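Local coordinates for actin-related protein 8 (Homo sapiens, PDB 4FO0) that binds ATP, shows only low basal ATPase activity, and is a proposed core subunit of the INO80 chromatin-remodelling complex, at residues D176-W181 against V218-M223; C201-P206 against S228-H233; S243-T248 against Y501-V506; K515-L520 against V541-K546. One frame throughout, in Å; residues are numbered along the deposited sequence. Where two conformers were deposited one is given.

Interaction 1. Residues D176-W181 against V218-M223; sequences DIEVIW and VNMILM
M220 reaches from helix 211-225 to I177, E178 and W181 on helix 170-187. The two segments cross at -49° with their axes 11.0 Å apart, so long side chains have to span the distance. M220 does most of this: its CG stands anti to the backbone N, and a bend at chi3 (49°) turns CE toward the tryptophan. The packed part lies here. M220 CE lies oblique to the ring, 3.6 Å from W181 CZ3, the two side chains crossing at about a right angle, and it also meets I177 CG2 at 3.8 Å. I221 comes to the rim instead, its CD1 lying in the plane of the ring 3.8 Å from W181 CZ3. Within the first helix, I177 CG2 sits 3.3 Å above the indole plane, over its centre, while NE1 of W181 is hydrogen-bonded to H42 on strand 38-47; together these probably steady the ring. An alanine in place of M220 would probably leave a gap beside W181 and I177, with the indole losing the methyl that braces its six-membered ring. The E178 side is partly exposed: the two side chains pass in opposite directions and E178 CB still touches M220 SD at 3.6 Å, but the carboxylate OE1 lies 4.1 Å from M220 CG. This pairing of helices belongs to the actin-type domain, beside the sheet that carries strand 229-234. No hydrogen bond or salt bridge crosses between the segments, so their mutual fit depends on the shape of thioether, aliphatic and aromatic surfaces.

Interaction 2. Residues C201-P206 against S228-H233; sequences CILLIP and SGIVVH
I205 and V232 meet at one end of a parallel strand pair, their side chains crossing at about a right angle. Starting from I205 CB, which lies 4.0 Å from H233 O, the chain divides. With chi1 at 68°, CG1 falls between the backbone N and the carbonyl carbon and passes 3.4 Å from H233 O; CG2 goes the other way and meets V232 CG1 at 3.5 Å. The tip, CD1, returns to the same V232 CG1 at 3.6 Å. An alanine here would probably leave V232 CG1 without the CG2 and CD1 contacts and open a gap at the strand end. Five backbone hydrogen bonds join the strands, running from C201 N to G229 O at one end to I205 N to H233 O, 2.7 Å, at the other. Between them C201 O and L203 O each accept from the partner strand, at V231 N and H233 N, and V231 O accepts from L203 N. The pair forms the two strands of a beta-alpha-beta unit whose connecting helix, 211-225, covers the face bearing C201, I230 and V232. I202, L204 and H233 face helix 553-563 instead, and strand 17-21 continues the sheet beyond C201-I205.

Interaction 3. Residues S243-T248 against Y501-V506; sequences SGLSST and YSSILV
T248 and S503 face each other through their hydroxyls, T248 OG1 lying 3.0 Å from S503 OG in a hydrogen bond that either could donate. In both residues the oxygen stands anti to the backbone N (chi1 -178° in T248, 178° in S503), which carries each hydroxyl out toward the other segment. T248 CB also approaches S503 OG, at 3.5 Å. L505, two residues further along, loses the most surface to the contact. Its CB lies 3.7 Å from T248 OG1, so the threonine hydroxyl has aliphatic carbon beside it as well as a polar mate. Strands 247-253 and 503-507 are parallel neighbours in the six-stranded mixed sheet of one lobe of the actin fold, and a backbone hydrogen bond between S503 and C249 continues the pairing just past T248. Beyond CB, L505 extends to the turn that leads from helix 235-243 into strand 247-253. There its CD2 meets S243 OG at 3.4 Å and, more loosely, L245 CD2 at 4.2 Å, the two leucines crossing obliquely. The hydroxyl of S243 is turned to its own helix end, bonded to the carbonyls of T240 and A239. I542, on the next strand, touches both S503 and L505.

Interaction 4. Residues K515-L520 against V541-K546; sequences KAQEFL and VITRPK
Q517 and T543 carry the polar part of the contact, between the first turns of helix 516-527 and the end of edge strand 540-542. T543 OG1 donates to Q517 OE1 at 3.1 Å, approaching with a C=O...donor angle of 132° and a 16° tilt from the carbonyl plane. The glutamine chain is extended, which brings its amide across to the strand, while T543 OG1 lies between its own backbone N and carbonyl carbon (chi1 51°). A water adds a second link: it donates to Q517 OE1 at 3.3 Å and accepts from R544 N at 3.2 Å.

Of the apolar contacts, the L520-V541 pair is buried: L520 CD2 meets V541 CG1 at 4.0 Å, the side chains crossing at about a right angle. Q517 CB packs on T543 CG2 at 3.8 Å. L520 also reaches V506 on strand 503-507, so helix 516-527 spans both parallel strands of a beta-alpha-beta crossover, whose connection also includes helix 530-535.

A salt bridge within 515-520 joins K515 NZ, at the N-cap, to E518 OE2 at 3.6 Å; it does not cross the contact.

With a hydroxyl and a water both donating to it, Q517 OE1 is probably held as the acceptor, which would fix the rotation of the amide over the partly exposed end of the contact while V541 and L520 close the buried end.

How the interactions relate
The four contacts form two touching pairs. Interactions 1 and 2, centres 12 Å apart, are joined by helix 211-225, which carries one segment of interaction 1 and links the two strands of interaction 2; V218 touches V232 and W181 touches L203. Interactions 3 and 4, centres 11 Å apart, share the second sheet, where strands 503-507 and 540-542 bond through I504, V506 and I542. Along the chain, 1 and 2 interleave, then 3 and 4 follow. The pairs stay apart: interactions 2 and 3 are 23 Å from centre to centre. Such a two-lobed layout, with ATP bound between the lobes, is that of the actin fold.

Interaction 1. Residues D176-W181 against V218-M223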
loop_
_atom_site.group_PDB
_atom_site.type_symbol
_atom_site.label_atom_id
_atom_site.label_comp_id
_atom_site.label_asym_id
_atom_site.label_seq_id
_atom_site.Cartn_x
_atom_site.Cartn_y
_atom_site.Cartn_z
ATOM N N ASP A 176 5.645 -7.817 -17.818
ATOM C CA ASP A 176 6.349 -6.989 -16.848
ATOM C C ASP A 176 6.327 -7.625 -15.461
ATOM O O ASP A 176 7.342 -7.632 -14.767
ATOM C CB ASP A 176 5.764 -5.576 -16.811
ATOM C CG ASP A 176 6.049 -4.782 -18.098
ATOM O OD1 ASP A 176 6.852 -5.270 -18.926
ATOM O OD2 ASP A 176 5.480 -3.672 -18.282
ATOM N N ILE A 177 5.180 -8.165 -15.062
ATOM C CA ILE A 177 5.090 -8.890 -13.801
ATOM C C ILE A 177 6.090 -10.021 -13.791
ATOM O O ILE A 177 6.860 -10.168 -12.847
ATOM C CB ILE A 177 3.702 -9.490 -13.567
ATOM C CG1 ILE A 177 2.670 -8.372 -13.493
ATOM C CG2 ILE A 177 3.677 -10.321 -12.271
ATOM C CD1 ILE A 177 3.055 -7.337 -12.529
ATOM N N GLU A 178 6.087 -10.813 -14.856
ATOM C CA GLU A 178 6.958 -11.971 -14.910
ATOM C C GLU A 178 8.418 -11.566 -14.822
ATOM O O GLU A 178 9.192 -12.155 -14.074
ATOM C CB GLU A 178 6.721 -12.788 -16.169
ATOM C CG GLU A 178 7.776 -13.862 -16.350
ATOM C CD GLU A 178 7.376 -14.929 -17.347
ATOM O OE1 GLU A 178 6.375 -14.724 -18.071
ATOM O OE2 GLU A 178 8.063 -15.976 -17.399
ATOM N N VAL A 179 8.800 -10.555 -15.584
ATOM C CA VAL A 179 10.165 -10.073 -15.506
ATOM C C VAL A 179 10.503 -9.579 -14.094
ATOM O O VAL A 179 11.549 -9.926 -13.541
ATOM C CB VAL A 179 10.439 -8.985 -16.546
ATOM C CG1 VAL A 179 11.813 -8.361 -16.327
ATOM C CG2 VAL A 179 10.339 -9.574 -17.939
ATOM N N ILE A 180 9.621 -8.778 -13.504
ATOM C CA ILE A 180 9.869 -8.280 -12.159
ATOM C C ILE A 180 9.955 -9.422 -11.133
ATOM O O ILE A 180 10.892 -9.476 -10.335
ATOM C CB ILE A 180 8.816 -7.250 -11.729
ATOM C CG1 ILE A 180 8.860 -6.019 -12.638
ATOM C CG2 ILE A 180 9.035 -6.819 -10.282
ATOM C CD1 ILE A 180 7.722 -5.035 -12.368
ATOM N N TRP A 181 8.991 -10.335 -11.158
ATOM C CA TRP A 181 8.986 -11.434 -10.206
ATOM C C TRP A 181 10.147 -12.388 -10.413
ATOM O O TRP A 181 10.748 -12.846 -9.452
ATOM C CB TRP A 181 7.659 -12.199 -10.226
ATOM C CG TRP A 181 6.534 -11.369 -9.739
ATOM C CD1 TRP A 181 6.584 -10.042 -9.423
ATOM C CD2 TRP A 181 5.181 -11.785 -9.520
ATOM N NE1 TRP A 181 5.351 -9.606 -9.021
ATOM C CE2 TRP A 181 4.468 -10.653 -9.075
ATOM C CE3 TRP A 181 4.500 -12.997 -9.665
ATOM C CZ2 TRP A 181 3.107 -10.700 -8.766
ATOM C CZ3 TRP A 181 3.156 -13.046 -9.351
ATOM C CH2 TRP A 181 2.469 -11.904 -8.910
ATOM N N VAL A 218 -2.054 -16.908 -12.199
ATOM C CA VAL A 218 -1.915 -18.326 -11.971
ATOM C C VAL A 218 -1.319 -18.988 -13.205
ATOM O O VAL A 218 -0.394 -19.795 -13.111
ATOM C CB VAL A 218 -3.270 -18.964 -11.685
ATOM C CG1 VAL A 218 -3.137 -20.477 -11.682
ATOM C CG2 VAL A 218 -3.827 -18.443 -10.367
ATOM N N ASN A 219 -1.841 -18.643 -14.376
ATOM C CA ASN A 219 -1.300 -19.233 -15.585
ATOM C C ASN A 219 0.172 -18.879 -15.721
ATOM O O ASN A 219 1.001 -19.705 -16.093
ATOM C CB ASN A 219 -2.094 -18.821 -16.822
ATOM C CG ASN A 219 -1.558 -19.465 -18.080
ATOM O OD1 ASN A 219 -1.774 -20.653 -18.333
ATOM N ND2 ASN A 219 -0.835 -18.688 -18.870
ATOM N N MET A 220 0.493 -17.641 -15.384
ATOM C CA MET A 220 1.857 -17.181 -15.478
ATOM C C MET A 220 2.745 -17.968 -14.513
ATOM O O MET A 220 3.788 -18.485 -14.907
ATOM C CB MET A 220 1.941 -15.674 -15.213
ATOM C CG MET A 220 3.349 -15.156 -15.320
ATOM S SD MET A 220 3.664 -13.638 -14.423
ATOM C CE MET A 220 2.991 -14.001 -12.801
ATOM N N ILE A 221 2.334 -18.057 -13.251
ATOM C CA ILE A 221 3.102 -18.797 -12.249
ATOM C C ILE A 221 3.409 -20.238 -12.666
ATOM O O ILE A 221 4.555 -20.688 -12.626
ATOM C CB ILE A 221 2.352 -18.887 -10.913
ATOM C CG1 ILE A 221 2.109 -17.497 -10.336
ATOM C CG2 ILE A 221 3.155 -19.713 -9.946
ATOM C CD1 ILE A 221 3.373 -16.728 -10.180
ATOM N N LEU A 222 2.365 -20.962 -13.054
ATOM C CA LEU A 222 2.485 -22.375 -13.370
ATOM C C LEU A 222 3.119 -22.637 -14.737
ATOM O O LEU A 222 4.097 -23.384 -14.845
ATOM C CB LEU A 222 1.109 -23.049 -13.272
ATOM C CG LEU A 222 0.543 -23.087 -11.853
ATOM C CD1 LEU A 222 -0.794 -23.772 -11.841
ATOM C CD2 LEU A 222 1.510 -23.785 -10.911
ATOM N N MET A 223 2.572 -22.006 -15.772
ATOM C CA MET A 223 2.982 -22.282 -17.144
ATOM C C MET A 223 4.222 -21.512 -17.614
ATOM O O MET A 223 5.093 -22.074 -18.263
ATOM C CB MET A 223 1.816 -22.044 -18.119
ATOM C CG MET A 223 0.593 -22.936 -17.912
ATOM S SD MET A 223 0.945 -24.717 -17.767
ATOM C CE MET A 223 1.588 -24.778 -16.101
#

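Interaction 2. Residues C201-P206 against S228-H233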
loop_
_atom_site.group_PDB
_atom_site.type_symbol
_atom_site.label_atom_id
_atom_site.label_comp_id
_atom_site.label_asym_id
_atom_site.label_seq_id
_atom_site.Cartn_x
_atom_site.Cartn_y
_atom_site.Cartn_z
ATOM N N CYS A 201 4.175 -22.271 -4.932
ATOM C CA CYS A 201 3.926 -20.857 -4.731
ATOM C C CYS A 201 2.641 -20.553 -3.961
ATOM O O CYS A 201 1.579 -21.104 -4.237
ATOM C CB CYS A 201 3.862 -20.171 -6.092
ATOM S SG CYS A 201 3.368 -18.453 -5.997
ATOM N N ILE A 202 2.740 -19.658 -2.993
ATOM C CA ILE A 202 1.546 -19.085 -2.408
ATOM C C ILE A 202 1.377 -17.658 -2.914
ATOM O O ILE A 202 2.209 -16.790 -2.638
ATOM C CB ILE A 202 1.644 -19.055 -0.901
ATOM C CG1 ILE A 202 1.916 -20.476 -0.369
ATOM C CG2 ILE A 202 0.392 -18.399 -0.330
ATOM C CD1 ILE A 202 0.829 -21.036 0.516
ATOM N N LEU A 203 0.306 -17.431 -3.665
ATOM C CA LEU A 203 -0.004 -16.118 -4.207
ATOM C C LEU A 203 -1.118 -15.411 -3.434
ATOM O O LEU A 203 -2.262 -15.875 -3.398
ATOM C CB LEU A 203 -0.411 -16.227 -5.678
ATOM C CG LEU A 203 -0.808 -14.911 -6.377
ATOM C CD1 LEU A 203 0.325 -13.889 -6.334
ATOM C CD2 LEU A 203 -1.223 -15.142 -7.816
ATOM N N LEU A 204 -0.787 -14.280 -2.825
ATOM C CA LEU A 204 -1.797 -13.472 -2.155
ATOM C C LEU A 204 -2.477 -12.570 -3.166
ATOM O O LEU A 204 -1.817 -11.963 -4.012
ATOM C CB LEU A 204 -1.157 -12.601 -1.098
ATOM C CG LEU A 204 -1.040 -13.170 0.300
ATOM C CD1 LEU A 204 -0.258 -14.472 0.288
ATOM C CD2 LEU A 204 -0.375 -12.117 1.170
ATOM N N ILE A 205 -3.795 -12.471 -3.073
ATOM C CA ILE A 205 -4.549 -11.637 -3.987
ATOM C C ILE A 205 -5.464 -10.702 -3.212
ATOM O O ILE A 205 -5.765 -10.941 -2.045
ATOM C CB ILE A 205 -5.388 -12.477 -4.958
ATOM C CG1 ILE A 205 -6.516 -13.197 -4.219
ATOM C CG2 ILE A 205 -4.527 -13.472 -5.664
ATOM C CD1 ILE A 205 -7.454 -13.906 -5.143
ATOM N N PRO A 206 -5.917 -9.630 -3.866
ATOM C CA PRO A 206 -6.790 -8.663 -3.198
ATOM C C PRO A 206 -8.056 -9.335 -2.688
ATOM O O PRO A 206 -8.500 -10.349 -3.221
ATOM C CB PRO A 206 -7.154 -7.678 -4.312
ATOM C CG PRO A 206 -6.099 -7.883 -5.392
ATOM C CD PRO A 206 -5.720 -9.333 -5.297
ATOM N N SER A 228 5.566 -25.769 -9.771
ATOM C CA SER A 228 4.881 -27.031 -9.995
ATOM C C SER A 228 3.478 -26.977 -9.434
ATOM O O SER A 228 2.576 -27.687 -9.898
ATOM C CB SER A 228 5.652 -28.191 -9.371
ATOM O OG SER A 228 5.675 -28.059 -7.972
ATOM N N GLY A 229 3.290 -26.128 -8.435
ATOM C CA GLY A 229 1.970 -25.944 -7.865
ATOM C C GLY A 229 1.823 -24.579 -7.236
ATOM O O GLY A 229 2.805 -23.882 -7.021
ATOM N N ILE A 230 0.589 -24.213 -6.919
ATOM C CA ILE A 230 0.288 -22.899 -6.397
ATOM C C ILE A 230 -0.916 -22.972 -5.486
ATOM O O ILE A 230 -1.783 -23.834 -5.642
ATOM C CB ILE A 230 -0.063 -21.913 -7.543
ATOM C CG1 ILE A 230 -0.290 -20.498 -7.006
ATOM C CG2 ILE A 230 -1.317 -22.365 -8.274
ATOM C CD1 ILE A 230 -0.496 -19.462 -8.118
ATOM N N VAL A 231 -0.962 -22.050 -4.536
ATOM C CA VAL A 231 -2.162 -21.812 -3.755
ATOM C C VAL A 231 -2.462 -20.324 -3.784
ATOM O O VAL A 231 -1.607 -19.489 -3.475
ATOM C CB VAL A 231 -1.995 -22.227 -2.294
ATOM C CG1 VAL A 231 -3.190 -21.749 -1.497
ATOM C CG2 VAL A 231 -1.822 -23.737 -2.178
ATOM N N VAL A 232 -3.687 -19.988 -4.146
ATOM C CA VAL A 232 -4.087 -18.597 -4.159
ATOM C C VAL A 232 -4.935 -18.312 -2.932
ATOM O O VAL A 232 -5.799 -19.106 -2.577
ATOM C CB VAL A 232 -4.884 -18.267 -5.424
ATOM C CG1 VAL A 232 -5.427 -16.879 -5.336
ATOM C CG2 VAL A 232 -4.008 -18.424 -6.633
ATOM N N HIS A 233 -4.679 -17.192 -2.269
ATOM C CA HIS A 233 -5.538 -16.787 -1.173
ATOM C C HIS A 233 -5.657 -15.270 -1.091
ATOM O O HIS A 233 -4.827 -14.541 -1.627
ATOM C CB HIS A 233 -5.019 -17.350 0.144
ATOM C CG HIS A 233 -6.101 -17.824 1.060
ATOM N ND1 HIS A 233 -7.392 -17.344 0.993
ATOM C CD2 HIS A 233 -6.089 -18.748 2.051
ATOM C CE1 HIS A 233 -8.128 -17.946 1.913
ATOM N NE2 HIS A 233 -7.360 -18.800 2.567
#

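Interaction 3. Residues S243-T248 against Y501-V506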
loop_
_atom_site.group_PDB
_atom_site.type_symbol
_atom_site.label_atom_id
_atom_site.label_comp_id
_atom_site.label_asym_id
_atom_site.label_seq_id
_atom_site.Cartn_x
_atom_site.Cartn_y
_atom_site.Cartn_z
ATOM N N SER A 243 -1.501 -12.508 12.046
ATOM C CA SER A 243 -1.670 -11.733 13.266
ATOM C C SER A 243 -2.199 -12.598 14.403
ATOM O O SER A 243 -2.034 -12.260 15.567
ATOM C CB SER A 243 -2.633 -10.588 13.007
ATOM O OG SER A 243 -3.928 -11.118 12.821
ATOM N N GLY A 244 -2.841 -13.708 14.051
ATOM C CA GLY A 244 -3.375 -14.630 15.031
ATOM C C GLY A 244 -4.789 -14.315 15.469
ATOM O O GLY A 244 -5.279 -14.867 16.454
ATOM N N LEU A 245 -5.448 -13.423 14.744
ATOM C CA LEU A 245 -6.839 -13.085 15.034
ATOM C C LEU A 245 -7.794 -13.849 14.129
ATOM O O LEU A 245 -8.005 -13.463 12.979
ATOM C CB LEU A 245 -7.072 -11.585 14.861
ATOM C CG LEU A 245 -6.541 -10.680 15.973
ATOM C CD1 LEU A 245 -5.511 -11.401 16.826
ATOM C CD2 LEU A 245 -5.944 -9.410 15.369
ATOM N N SER A 246 -8.381 -14.922 14.645
ATOM C CA SER A 246 -9.274 -15.740 13.827
ATOM C C SER A 246 -10.472 -14.940 13.304
ATOM O O SER A 246 -10.864 -15.092 12.146
ATOM C CB SER A 246 -9.746 -16.983 14.596
ATOM O OG SER A 246 -10.722 -16.654 15.577
ATOM N N SER A 247 -11.057 -14.107 14.164
ATOM C CA SER A 247 -12.170 -13.249 13.770
ATOM C C SER A 247 -11.824 -11.791 14.009
ATOM O O SER A 247 -11.366 -11.422 15.088
ATOM C CB SER A 247 -13.453 -13.612 14.524
ATOM O OG SER A 247 -14.101 -14.714 13.917
ATOM N N THR A 248 -12.059 -10.952 13.011
ATOM C CA THR A 248 -11.649 -9.563 13.128
ATOM C C THR A 248 -12.048 -8.785 11.894
ATOM O O THR A 248 -12.173 -9.344 10.802
ATOM C CB THR A 248 -10.104 -9.469 13.322
ATOM O OG1 THR A 248 -9.702 -8.110 13.486
ATOM C CG2 THR A 248 -9.365 -10.059 12.131
ATOM N N TYR A 501 -16.669 -5.295 16.001
ATOM C CA TYR A 501 -16.448 -4.018 16.686
ATOM C C TYR A 501 -15.354 -4.188 17.716
ATOM O O TYR A 501 -14.533 -3.297 17.904
ATOM C CB TYR A 501 -17.699 -3.495 17.400
ATOM C CG TYR A 501 -18.821 -3.044 16.502
ATOM C CD1 TYR A 501 -18.731 -1.870 15.770
ATOM C CD2 TYR A 501 -19.989 -3.786 16.403
ATOM C CE1 TYR A 501 -19.775 -1.455 14.938
ATOM C CE2 TYR A 501 -21.033 -3.387 15.582
ATOM C CZ TYR A 501 -20.922 -2.219 14.852
ATOM O OH TYR A 501 -21.967 -1.835 14.038
ATOM N N SER A 502 -15.281 -5.357 18.285
ATOM C CA SER A 502 -14.413 -5.581 19.390
ATOM C C SER A 502 -12.982 -5.761 18.932
ATOM O O SER A 502 -12.065 -5.670 19.697
ATOM C CB SER A 502 -14.929 -6.782 20.160
ATOM O OG SER A 502 -13.951 -7.772 20.294
ATOM N N SER A 503 -12.807 -6.019 17.658
ATOM C CA SER A 503 -11.486 -6.268 17.093
ATOM C C SER A 503 -11.315 -5.708 15.685
ATOM O O SER A 503 -11.809 -6.279 14.710
ATOM C CB SER A 503 -11.203 -7.771 17.081
ATOM O OG SER A 503 -9.941 -8.049 16.503
ATOM N N ILE A 504 -10.600 -4.596 15.586
ATOM C CA ILE A 504 -10.261 -4.023 14.281
ATOM C C ILE A 504 -8.749 -4.041 14.041
ATOM O O ILE A 504 -7.974 -3.351 14.713
ATOM C CB ILE A 504 -10.801 -2.604 14.140
ATOM C CG1 ILE A 504 -12.320 -2.618 14.330
ATOM C CG2 ILE A 504 -10.445 -2.043 12.788
ATOM C CD1 ILE A 504 -12.863 -1.399 15.060
ATOM N N LEU A 505 -8.332 -4.861 13.089
ATOM C CA LEU A 505 -6.919 -5.001 12.777
ATOM C C LEU A 505 -6.536 -4.071 11.637
ATOM O O LEU A 505 -7.207 -4.030 10.598
ATOM C CB LEU A 505 -6.626 -6.435 12.387
ATOM C CG LEU A 505 -5.214 -6.726 11.917
ATOM C CD1 LEU A 505 -4.230 -6.361 13.017
ATOM C CD2 LEU A 505 -5.102 -8.192 11.492
ATOM N N VAL A 506 -5.473 -3.306 11.834
ATOM C CA VAL A 506 -5.018 -2.410 10.779
ATOM C C VAL A 506 -3.641 -2.772 10.238
ATOM O O VAL A 506 -2.636 -2.805 10.957
ATOM C CB VAL A 506 -5.059 -0.943 11.194
ATOM C CG1 VAL A 506 -4.518 -0.084 10.061
ATOM C CG2 VAL A 506 -6.479 -0.557 11.520
#

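Interaction 4. Residues K515-L520 against V541-K546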
loop_
_atom_site.group_PDB
_atom_site.type_symbol
_atom_site.label_atom_id
_atom_site.label_comp_id
_atom_site.label_asym_id
_atom_site.label_seq_id
_atom_site.Cartn_x
_atom_site.Cartn_y
_atom_site.Cartn_z
ATOM N N LYS A 515 0.450 7.526 16.843
ATOM C CA LYS A 515 -0.860 7.644 17.503
ATOM C C LYS A 515 -2.034 7.182 16.640
ATOM O O LYS A 515 -3.199 7.422 16.968
ATOM C CB LYS A 515 -1.121 9.070 18.004
ATOM C CG LYS A 515 -0.219 9.495 19.142
ATOM C CD LYS A 515 -0.263 8.489 20.264
ATOM C CE LYS A 515 0.446 9.010 21.516
ATOM N NZ LYS A 515 0.337 8.068 22.682
ATOM N N ALA A 516 -1.742 6.511 15.539
ATOM C CA ALA A 516 -2.814 6.129 14.646
ATOM C C ALA A 516 -3.815 5.199 15.352
ATOM O O ALA A 516 -5.031 5.379 15.236
ATOM C CB ALA A 516 -2.258 5.498 13.390
ATOM N N GLN A 517 -3.305 4.221 16.097
ATOM C CA GLN A 517 -4.170 3.262 16.792
ATOM C C GLN A 517 -5.208 3.930 17.703
ATOM O O GLN A 517 -6.415 3.710 17.560
ATOM C CB GLN A 517 -3.343 2.267 17.604
ATOM C CG GLN A 517 -4.166 1.545 18.643
ATOM C CD GLN A 517 -3.376 0.508 19.393
ATOM O OE1 GLN A 517 -2.612 -0.266 18.801
ATOM N NE2 GLN A 517 -3.555 0.477 20.708
ATOM N N GLU A 518 -4.713 4.727 18.647
ATOM C CA GLU A 518 -5.536 5.544 19.527
ATOM C C GLU A 518 -6.495 6.410 18.728
ATOM O O GLU A 518 -7.703 6.396 18.969
ATOM C CB GLU A 518 -4.651 6.451 20.390
ATOM C CG GLU A 518 -3.487 5.733 21.096
ATOM C CD GLU A 518 -2.302 5.397 20.169
ATOM O OE1 GLU A 518 -2.521 4.986 19.009
ATOM O OE2 GLU A 518 -1.138 5.541 20.608
ATOM N N PHE A 519 -5.957 7.158 17.770
ATOM C CA PHE A 519 -6.769 8.110 17.023
ATOM C C PHE A 519 -7.998 7.445 16.442
ATOM O O PHE A 519 -9.121 7.958 16.534
ATOM C CB PHE A 519 -5.961 8.749 15.902
ATOM C CG PHE A 519 -6.764 9.651 15.027
ATOM C CD1 PHE A 519 -7.543 9.133 14.004
ATOM C CD2 PHE A 519 -6.748 11.017 15.226
ATOM C CE1 PHE A 519 -8.292 9.960 13.191
ATOM C CE2 PHE A 519 -7.488 11.860 14.403
ATOM C CZ PHE A 519 -8.264 11.335 13.387
ATOM N N LEU A 520 -7.772 6.291 15.842
ATOM C CA LEU A 520 -8.826 5.577 15.149
ATOM C C LEU A 520 -9.782 4.901 16.131
ATOM O O LEU A 520 -10.993 4.865 15.912
ATOM C CB LEU A 520 -8.206 4.545 14.210
ATOM C CG LEU A 520 -9.191 3.596 13.543
ATOM C CD1 LEU A 520 -10.120 4.346 12.598
ATOM C CD2 LEU A 520 -8.424 2.515 12.824
ATOM N N VAL A 541 -8.465 -1.641 18.718
ATOM C CA VAL A 541 -7.768 -1.455 17.458
ATOM C C VAL A 541 -6.338 -1.969 17.572
ATOM O O VAL A 541 -5.584 -1.545 18.443
ATOM C CB VAL A 541 -7.776 0.013 17.006
ATOM C CG1 VAL A 541 -6.949 0.173 15.758
ATOM C CG2 VAL A 541 -9.198 0.459 16.731
ATOM N N ILE A 542 -5.980 -2.902 16.698
ATOM C CA ILE A 542 -4.650 -3.503 16.714
ATOM C C ILE A 542 -3.863 -3.015 15.512
ATOM O O ILE A 542 -4.332 -3.142 14.378
ATOM C CB ILE A 542 -4.723 -5.056 16.665
ATOM C CG1 ILE A 542 -5.414 -5.605 17.911
ATOM C CG2 ILE A 542 -3.357 -5.670 16.478
ATOM C CD1 ILE A 542 -6.932 -5.571 17.778
ATOM N N THR A 543 -2.668 -2.470 15.751
ATOM C CA THR A 543 -1.848 -1.957 14.651
ATOM C C THR A 543 -0.497 -2.629 14.518
ATOM O O THR A 543 0.012 -2.780 13.408
ATOM C CB THR A 543 -1.645 -0.447 14.735
ATOM O OG1 THR A 543 -1.182 -0.100 16.048
ATOM C CG2 THR A 543 -2.961 0.263 14.432
ATOM N N ARG A 544 0.091 -3.008 15.644
ATOM C CA ARG A 544 1.359 -3.729 15.634
ATOM C C ARG A 544 1.211 -5.028 16.407
ATOM O O ARG A 544 1.815 -5.207 17.461
ATOM C CB ARG A 544 2.476 -2.887 16.254
ATOM C CG ARG A 544 2.850 -1.639 15.473
ATOM C CD ARG A 544 4.190 -1.097 15.946
ATOM N NE ARG A 544 5.249 -2.080 15.759
ATOM C CZ ARG A 544 6.050 -2.123 14.701
ATOM N NH1 ARG A 544 5.934 -1.225 13.729
ATOM N NH2 ARG A 544 6.978 -3.059 14.621
ATOM N N PRO A 545 0.441 -5.959 15.864
ATOM C CA PRO A 545 0.222 -7.229 16.553
ATOM C C PRO A 545 1.529 -7.987 16.669
ATOM O O PRO A 545 2.269 -8.086 15.700
ATOM C CB PRO A 545 -0.730 -7.969 15.620
ATOM C CG PRO A 545 -0.465 -7.385 14.277
ATOM C CD PRO A 545 -0.161 -5.942 14.524
ATOM N N LYS A 546 1.817 -8.495 17.857
ATOM C CA LYS A 546 3.010 -9.287 18.072
ATOM C C LYS A 546 4.157 -8.314 17.943
ATOM O O LYS A 546 5.319 -8.693 17.862
ATOM C CB LYS A 546 3.120 -10.393 17.033
ATOM C CG LYS A 546 2.571 -11.727 17.501
ATOM C CD LYS A 546 1.208 -11.562 18.146
ATOM C CE LYS A 546 0.368 -12.817 17.982
ATOM N NZ LYS A 546 -0.909 -12.725 18.742
HETATM O O HOH W 1 -1.224 -3.212 18.583
#